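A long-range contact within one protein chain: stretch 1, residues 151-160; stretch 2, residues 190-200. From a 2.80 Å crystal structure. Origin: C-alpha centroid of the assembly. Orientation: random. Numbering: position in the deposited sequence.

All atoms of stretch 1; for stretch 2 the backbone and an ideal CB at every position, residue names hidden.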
# COMPACT_ATOMS: atom_id res chain seq x y z
N SER B 151 6.74 -10.91 39.97
CA SER B 151 5.79 -11.64 39.15
C SER B 151 4.45 -10.91 39.14
O SER B 151 4.00 -10.44 40.18
CB SER B 151 5.62 -13.06 39.71
OG SER B 151 4.76 -13.82 38.89
N VAL B 152 3.82 -10.81 37.97
CA VAL B 152 2.49 -10.22 37.88
C VAL B 152 1.55 -11.10 37.05
O VAL B 152 1.98 -11.74 36.09
CB VAL B 152 2.51 -8.82 37.23
CG1 VAL B 152 1.17 -8.12 37.44
CG2 VAL B 152 3.61 -8.00 37.81
N THR B 153 0.28 -11.16 37.42
CA THR B 153 -0.72 -11.73 36.54
C THR B 153 -1.86 -10.74 36.37
O THR B 153 -2.29 -10.10 37.33
CB THR B 153 -1.28 -13.11 37.01
OG1 THR B 153 -2.18 -12.91 38.10
CG2 THR B 153 -0.17 -14.04 37.44
N VAL B 154 -2.32 -10.62 35.13
CA VAL B 154 -3.44 -9.77 34.78
C VAL B 154 -4.65 -10.66 34.52
O VAL B 154 -4.54 -11.65 33.81
CB VAL B 154 -3.10 -8.97 33.51
CG1 VAL B 154 -4.35 -8.43 32.82
CG2 VAL B 154 -2.12 -7.86 33.84
N VAL B 155 -5.78 -10.31 35.12
CA VAL B 155 -7.02 -11.07 34.96
C VAL B 155 -8.14 -10.24 34.34
O VAL B 155 -8.41 -9.12 34.78
CB VAL B 155 -7.50 -11.63 36.31
CG1 VAL B 155 -8.82 -12.34 36.15
CG2 VAL B 155 -6.46 -12.58 36.88
N GLY B 156 -8.82 -10.79 33.34
CA GLY B 156 -9.86 -10.05 32.65
C GLY B 156 -10.68 -10.88 31.69
O GLY B 156 -10.52 -12.10 31.60
N TYR B 157 -11.57 -10.22 30.96
CA TYR B 157 -12.42 -10.92 30.02
C TYR B 157 -12.11 -10.50 28.59
O TYR B 157 -12.45 -9.41 28.17
CB TYR B 157 -13.89 -10.65 30.33
CG TYR B 157 -14.31 -11.20 31.67
CD1 TYR B 157 -14.89 -12.46 31.78
CD2 TYR B 157 -14.11 -10.48 32.84
CE1 TYR B 157 -15.26 -12.97 33.00
CE2 TYR B 157 -14.47 -10.99 34.07
CZ TYR B 157 -15.05 -12.24 34.14
OH TYR B 157 -15.43 -12.75 35.36
N PRO B 158 -11.48 -11.41 27.82
CA PRO B 158 -11.11 -11.09 26.43
C PRO B 158 -12.34 -10.69 25.62
O PRO B 158 -13.46 -11.03 26.01
CB PRO B 158 -10.58 -12.43 25.89
CG PRO B 158 -10.30 -13.27 27.09
CD PRO B 158 -11.25 -12.82 28.15
N LEU B 159 -12.13 -9.98 24.53
CA LEU B 159 -13.22 -9.71 23.60
C LEU B 159 -13.70 -11.03 23.02
O LEU B 159 -12.91 -11.82 22.52
CB LEU B 159 -12.76 -8.76 22.50
CG LEU B 159 -12.37 -7.37 23.00
CD1 LEU B 159 -12.42 -6.34 21.90
CD2 LEU B 159 -13.31 -6.96 24.11
N GLY B 160 -15.00 -11.29 23.11
CA GLY B 160 -15.57 -12.54 22.65
C GLY B 160 -15.47 -13.63 23.70
O GLY B 160 -14.57 -13.61 24.54
N UNK B 190 5.02 -1.12 33.77
CA UNK B 190 5.09 -1.91 32.55
C UNK B 190 5.24 -3.39 32.89
O UNK B 190 6.01 -3.74 33.78
CB UNK B 190 6.25 -1.44 31.67
N UNK B 191 4.51 -4.24 32.20
CA UNK B 191 4.68 -5.68 32.39
C UNK B 191 5.09 -6.40 31.12
O UNK B 191 4.86 -5.93 30.01
CB UNK B 191 3.38 -6.29 32.92
N UNK B 192 5.63 -7.58 31.32
CA UNK B 192 6.36 -8.38 30.35
C UNK B 192 5.38 -9.17 29.48
O UNK B 192 5.78 -10.01 28.68
CB UNK B 192 7.34 -9.32 31.06
N UNK B 193 4.09 -8.94 29.67
CA UNK B 193 3.06 -9.73 28.99
C UNK B 193 2.04 -8.83 28.29
O UNK B 193 1.68 -7.78 28.80
CB UNK B 193 2.35 -10.65 29.99
N UNK B 194 1.56 -9.26 27.13
CA UNK B 194 0.59 -8.46 26.39
C UNK B 194 -0.80 -8.61 26.99
O UNK B 194 -1.11 -9.62 27.63
CB UNK B 194 0.58 -8.86 24.91
N UNK B 195 -1.63 -7.58 26.79
CA UNK B 195 -2.97 -7.52 27.37
C UNK B 195 -4.06 -7.33 26.32
O UNK B 195 -3.96 -6.46 25.46
CB UNK B 195 -3.04 -6.38 28.39
N UNK B 196 -5.10 -8.16 26.38
CA UNK B 196 -6.25 -8.06 25.48
C UNK B 196 -7.12 -6.85 25.83
O UNK B 196 -7.41 -6.61 27.01
CB UNK B 196 -7.08 -9.34 25.54
N UNK B 197 -7.56 -6.10 24.82
CA UNK B 197 -8.35 -4.89 25.07
C UNK B 197 -9.48 -5.15 26.04
O UNK B 197 -9.66 -4.38 26.99
CB UNK B 197 -8.91 -4.34 23.76
N UNK B 198 -10.21 -6.24 25.84
CA UNK B 198 -11.27 -6.60 26.75
C UNK B 198 -10.78 -6.81 28.17
O UNK B 198 -11.57 -6.82 29.12
CB UNK B 198 -11.97 -7.87 26.25
N UNK B 199 -9.47 -6.99 28.33
CA UNK B 199 -8.90 -7.29 29.64
C UNK B 199 -8.65 -6.13 30.60
O UNK B 199 -8.57 -6.34 31.80
CB UNK B 199 -7.57 -8.01 29.42
N UNK B 200 -8.53 -4.91 30.07
CA UNK B 200 -8.57 -3.73 30.94
C UNK B 200 -10.04 -3.53 31.12
O UNK B 200 -10.79 -3.78 30.19
CB UNK B 200 -7.86 -2.50 30.37

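Position 190 is out of reach of stretch 1, so this contact sets no preference there; the residue is Gln 190. Position 191 differs. Its CA-to-CB bond points toward the strand 151-156, and its ideal CB lies 5.1 Å from Val 152 CB, with Val 154 also on that side. Facing two valines, an aliphatic side chain such as valine, leucine or isoleucine would suit. The residue is Ile 191, and it meets both: its CG2 lies 4.0 Å from Val 152 CG2, and its CD1 lies 4.0 Å from Val 154 CG2.

At 192, 193 and 194 the ideal CB has no atom of stretch 1 within 5.5 Å, so many side chains would do. They are Asp 192, Ala 193 and Ala 194; Ala 193 points toward stretch 1 but is too short to touch it.

Position 195 points sideways, its ideal CB 5.1 Å from Val 154 CG1. An apolar chain long enough to bring its end nearer that valine would suit. Ile 195 does so, bringing CD1 to 4.1 Å from Val 154 CG2.

The ideal CB at 196 points toward the loop, 4.5 Å from Pro 158 CA and 5.2 Å from Leu 159 N. A short polar side chain whose acceptor can reach that N, such as asparagine or aspartate, would be reasonable. In Asn 196, OD1 accepts a weak hydrogen bond from Leu 159 N at 3.5 Å. The backbone N of residue 198 donates to Asn 196 OD1 as well, at 2.6 Å. The amide's other end also serves: ND2 donates to a water at 3.0 Å, and that water donates to Leu 159 O, 2.8 Å from its oxygen.

At 197, phi/psi of -48/-46 is compatible with proline, and the ideal CB is 4.4 Å from Leu 159 CD1, which favours something apolar. Pro 197 places CB 4.3 Å from that CD1 and opens the 3-10 segment.

Position 198 has no room: an ideal CB would lie 2.5 Å from Tyr 157 O and 2.7 Å from Leu 159 CD2. Only glycine fits. The bare CA of Gly 198 lets Leu 159 CD2 approach to 3.4 Å.

At 199 the CB points sideways, 4.5 Å from Gly 156 CA and 4.7 Å from Val 154 CG1. A medium-sized side chain, polar or apolar, could bring its end nearer the loop, and Asn 199 does so, its OD1 packing 3.1 Å from Pro 158 N, which has no hydrogen to share, while ND2 lies 4.3 Å from Val 154 CG1.

Position 200 points away, leaving the choice open; Ser 200 uses OG to donate to Pro 197 O at 3.2 Å.

Stretch 2 190-200: QIDAAINPGNS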
# COMPACT_ATOMS: atom_id res chain seq x y z
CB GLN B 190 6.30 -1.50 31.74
CG GLN B 190 6.05 -0.61 30.55
CD GLN B 190 7.32 -0.41 29.73
OE1 GLN B 190 8.06 -1.37 29.48
NE2 GLN B 190 7.57 0.82 29.31
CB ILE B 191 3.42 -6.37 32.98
CG1 ILE B 191 2.21 -6.14 32.08
CG2 ILE B 191 3.15 -5.90 34.43
CD1 ILE B 191 1.35 -7.37 31.96
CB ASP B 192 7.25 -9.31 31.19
CG ASP B 192 8.11 -10.22 30.37
OD1 ASP B 192 7.66 -11.36 30.10
OD2 ASP B 192 9.25 -9.83 30.05
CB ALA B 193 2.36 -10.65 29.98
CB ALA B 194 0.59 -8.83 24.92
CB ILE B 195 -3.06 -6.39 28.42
CG1 ILE B 195 -1.95 -6.57 29.47
CG2 ILE B 195 -4.43 -6.38 29.09
CD1 ILE B 195 -1.92 -5.50 30.54
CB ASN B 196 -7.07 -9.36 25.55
CG ASN B 196 -8.35 -9.32 24.71
OD1 ASN B 196 -9.09 -8.33 24.71
ND2 ASN B 196 -8.62 -10.40 24.00
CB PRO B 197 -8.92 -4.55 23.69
CG PRO B 197 -8.23 -5.49 22.70
CD PRO B 197 -7.13 -6.19 23.41
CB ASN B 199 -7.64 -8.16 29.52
CG ASN B 199 -7.96 -9.62 29.57
OD1 ASN B 199 -8.97 -10.07 29.04
ND2 ASN B 199 -7.11 -10.38 30.24
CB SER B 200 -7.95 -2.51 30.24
OG SER B 200 -8.67 -2.15 29.08
O HOH W 1 -10.29 -11.38 21.72
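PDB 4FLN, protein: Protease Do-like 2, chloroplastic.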